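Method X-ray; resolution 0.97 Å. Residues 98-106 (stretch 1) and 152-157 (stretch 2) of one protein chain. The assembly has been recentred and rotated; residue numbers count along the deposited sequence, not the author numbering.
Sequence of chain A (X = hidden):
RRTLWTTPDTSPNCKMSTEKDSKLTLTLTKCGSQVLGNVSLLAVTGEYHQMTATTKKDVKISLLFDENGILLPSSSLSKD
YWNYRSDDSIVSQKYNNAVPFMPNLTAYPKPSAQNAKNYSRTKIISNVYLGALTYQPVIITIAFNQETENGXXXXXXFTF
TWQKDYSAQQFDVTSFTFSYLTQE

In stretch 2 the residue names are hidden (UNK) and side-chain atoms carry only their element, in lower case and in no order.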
# COMPACT_ATOMS: atom_id res chain seq x y z
N ALA A 98 -1.08 24.23 -2.43
CA ALA A 98 -1.15 22.82 -2.11
C ALA A 98 0.05 22.32 -1.29
O ALA A 98 0.42 21.17 -1.40
CB ALA A 98 -1.28 22.08 -3.40
N VAL A 99 0.63 23.20 -0.46
CA VAL A 99 1.77 22.83 0.35
C VAL A 99 1.46 21.56 1.21
O VAL A 99 2.30 20.72 1.35
CB VAL A 99 2.33 24.01 1.15
CG1 VAL A 99 3.47 23.54 2.04
CG2 VAL A 99 2.89 25.04 0.18
N PRO A 100 0.23 21.45 1.78
CA PRO A 100 -0.07 20.25 2.58
C PRO A 100 -0.05 18.93 1.83
O PRO A 100 -0.16 17.88 2.50
CB PRO A 100 -1.43 20.54 3.18
CG PRO A 100 -1.46 22.06 3.22
CD PRO A 100 -0.85 22.44 1.89
N PHE A 101 0.03 18.96 0.51
CA PHE A 101 0.17 17.74 -0.32
C PHE A 101 1.60 17.50 -0.72
O PHE A 101 1.88 16.49 -1.35
CB PHE A 101 -0.68 17.85 -1.58
CG PHE A 101 -2.15 17.85 -1.32
CD1 PHE A 101 -2.81 18.97 -0.88
CD2 PHE A 101 -2.90 16.68 -1.48
CE1 PHE A 101 -4.17 18.95 -0.61
CE2 PHE A 101 -4.24 16.68 -1.22
CZ PHE A 101 -4.86 17.78 -0.80
N MET A 102 2.51 18.42 -0.40
CA MET A 102 3.87 18.29 -0.90
C MET A 102 4.67 17.32 -0.03
O MET A 102 4.42 17.19 1.18
CB MET A 102 4.57 19.64 -0.93
CG MET A 102 3.99 20.57 -1.96
SD MET A 102 4.16 19.95 -3.66
CE MET A 102 2.50 19.36 -4.04
N PRO A 103 5.65 16.62 -0.59
CA PRO A 103 6.45 15.70 0.23
C PRO A 103 7.35 16.45 1.21
O PRO A 103 7.95 17.46 0.86
CB PRO A 103 7.27 14.90 -0.81
CG PRO A 103 6.64 15.20 -2.14
CD PRO A 103 6.04 16.56 -2.00
N ASN A 104 7.36 15.95 2.43
CA ASN A 104 8.08 16.57 3.53
C ASN A 104 9.57 16.68 3.21
O ASN A 104 10.20 15.72 2.89
CB ASN A 104 7.86 15.68 4.76
CG ASN A 104 8.43 16.27 6.02
OD1 ASN A 104 9.66 16.24 6.28
ND2 ASN A 104 7.56 16.87 6.80
N LEU A 105 10.10 17.90 3.35
CA LEU A 105 11.52 18.16 2.97
C LEU A 105 12.53 17.64 3.99
O LEU A 105 13.69 17.42 3.67
CB LEU A 105 11.73 19.65 2.70
CG LEU A 105 11.27 20.08 1.30
CD1 LEU A 105 11.06 21.58 1.27
CD2 LEU A 105 12.22 19.63 0.21
N THR A 106 12.10 17.41 5.22
CA THR A 106 13.00 16.77 6.21
C THR A 106 13.10 15.28 5.97
O THR A 106 14.19 14.67 5.93
CB THR A 106 12.54 17.02 7.64
OG1 THR A 106 12.46 18.43 7.81
CG2 THR A 106 13.51 16.43 8.65
N UNK A 152 12.56 23.94 -9.01
CA UNK A 152 11.44 23.36 -8.24
C UNK A 152 11.70 23.33 -6.74
O UNK A 152 12.85 23.18 -6.30
c UNK A 152 11.10 22.00 -8.79
s UNK A 152 12.33 20.70 -8.57
N UNK A 153 10.67 23.56 -5.94
CA UNK A 153 10.75 23.41 -4.52
C UNK A 153 10.51 21.99 -4.05
O UNK A 153 11.05 21.57 -3.02
c UNK A 153 9.73 24.33 -3.88
N UNK A 154 9.66 21.27 -4.79
CA UNK A 154 9.25 19.90 -4.43
C UNK A 154 9.15 19.12 -5.73
O UNK A 154 8.98 19.70 -6.82
c UNK A 154 7.44 22.33 -0.29
c UNK A 154 7.05 22.80 -1.53
c UNK A 154 7.96 21.05 -0.16
o UNK A 154 7.32 23.08 0.84
c UNK A 154 7.19 21.99 -2.64
c UNK A 154 8.12 20.26 -1.27
c UNK A 154 7.89 19.83 -3.73
c UNK A 154 7.75 20.72 -2.54
N UNK A 155 9.19 17.79 -5.62
CA UNK A 155 8.96 16.98 -6.81
C UNK A 155 8.41 15.62 -6.40
O UNK A 155 8.71 15.09 -5.31
o UNK A 155 11.27 16.16 -6.95
c UNK A 155 10.21 16.79 -7.65
N UNK A 156 7.64 15.04 -7.33
CA UNK A 156 7.26 13.61 -7.26
C UNK A 156 7.50 13.07 -8.63
O UNK A 156 6.98 13.62 -9.62
c UNK A 156 3.96 14.09 -5.18
c UNK A 156 5.78 13.39 -6.86
c UNK A 156 5.43 14.10 -5.54
c UNK A 156 5.47 11.91 -6.81
N UNK A 157 8.31 12.02 -8.74
CA UNK A 157 8.52 11.40 -10.05
C UNK A 157 8.12 9.94 -9.99
O UNK A 157 8.23 9.26 -8.94
c UNK A 157 9.96 11.56 -10.55
o UNK A 157 10.86 10.81 -9.73
c UNK A 157 10.37 13.03 -10.57

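Position 152 carries two side-chain atoms, a carbon followed by a sulfur, which stay out of reach of stretch 1; a lone terminal sulfur one bond beyond CB identifies Cys152. Its chi1 is p, and the contact places no demand on it.

Position 153 has a single side-chain carbon, which makes no contact with stretch 1; the backbone O meets Leu105 instead. One carbon alone makes it Ala153. Its CA-to-CB bond points sideways, and the residue takes part through its backbone, Ala153 O lying 3.9 Å from Leu105 CD2.

Position 154 shows one carbon leading into a six-carbon ring that bears an oxygen; the ring lies against Met102, Pro103 and Leu105, and its oxygen approaches Val99. A hydroxylated six-membered ring means Tyr154. CA-to-CB points toward stretch 1, and with chi1 in m the ring packs against it. Met102 covers one face: Met102 CB sits 3.6 Å from the centroid of the Tyr154 ring, 10° off the normal, a nearly ideal CH-pi geometry, and Met102 CG is 3.6 Å from Tyr154 CD2. The thioether then leads away, yet Met102 SD remains 4.4 Å from the Tyr154 ring centroid, an oblique sulfur-aromatic contact. Leu105 CD1 packs 3.5 Å from Tyr154 CE1, and Pro103 O lies 3.5 Å from Tyr154 CD1. At the far end of the ring, Val99 CG1 is 4.1 Å from Tyr154 OH. A broad, flat, polarizable side chain suits a site with so many neighbours.

Position 155 has one carbon and one oxygen, neither touching stretch 1, while its backbone O meets Pro103; this is Ser155. Its CA-to-CB bond points away, consistent with the alternation of a strand, and its hydroxyl is hydrogen-bonded elsewhere in the structure. Its contact with stretch 1 is made by its backbone: Ser155 O is 3.8 Å from Pro103 CG.

Position 156 has four carbons, forked at the first, with one arm two carbons long, and they pack on Pro103; this is Ile156. With CA-to-CB pointing toward stretch 1 again, Ile156 CG1 lies 3.8 Å from Pro103 CG, a fitting meeting of a branched aliphatic chain and a compact apolar ring.

Position 157 bears a carbon carrying one oxygen and one carbon, all beyond the reach of stretch 1, the mark of Thr157; beta-branching suits the extended backbone of a strand.

The contact works by apolar packing, with no hydrogen bond between the stretches. After the 3-10 segment 99-101, the chain presents Met102, Pro103 and Leu105 to the strand. Tyr154 contributes by far the largest covered area, 126 Å² of the 364 Å² buried in total, while Ile156 extends the apolar surface along the same side of the strand.

Stretch 2 (152-157) CAYSIT
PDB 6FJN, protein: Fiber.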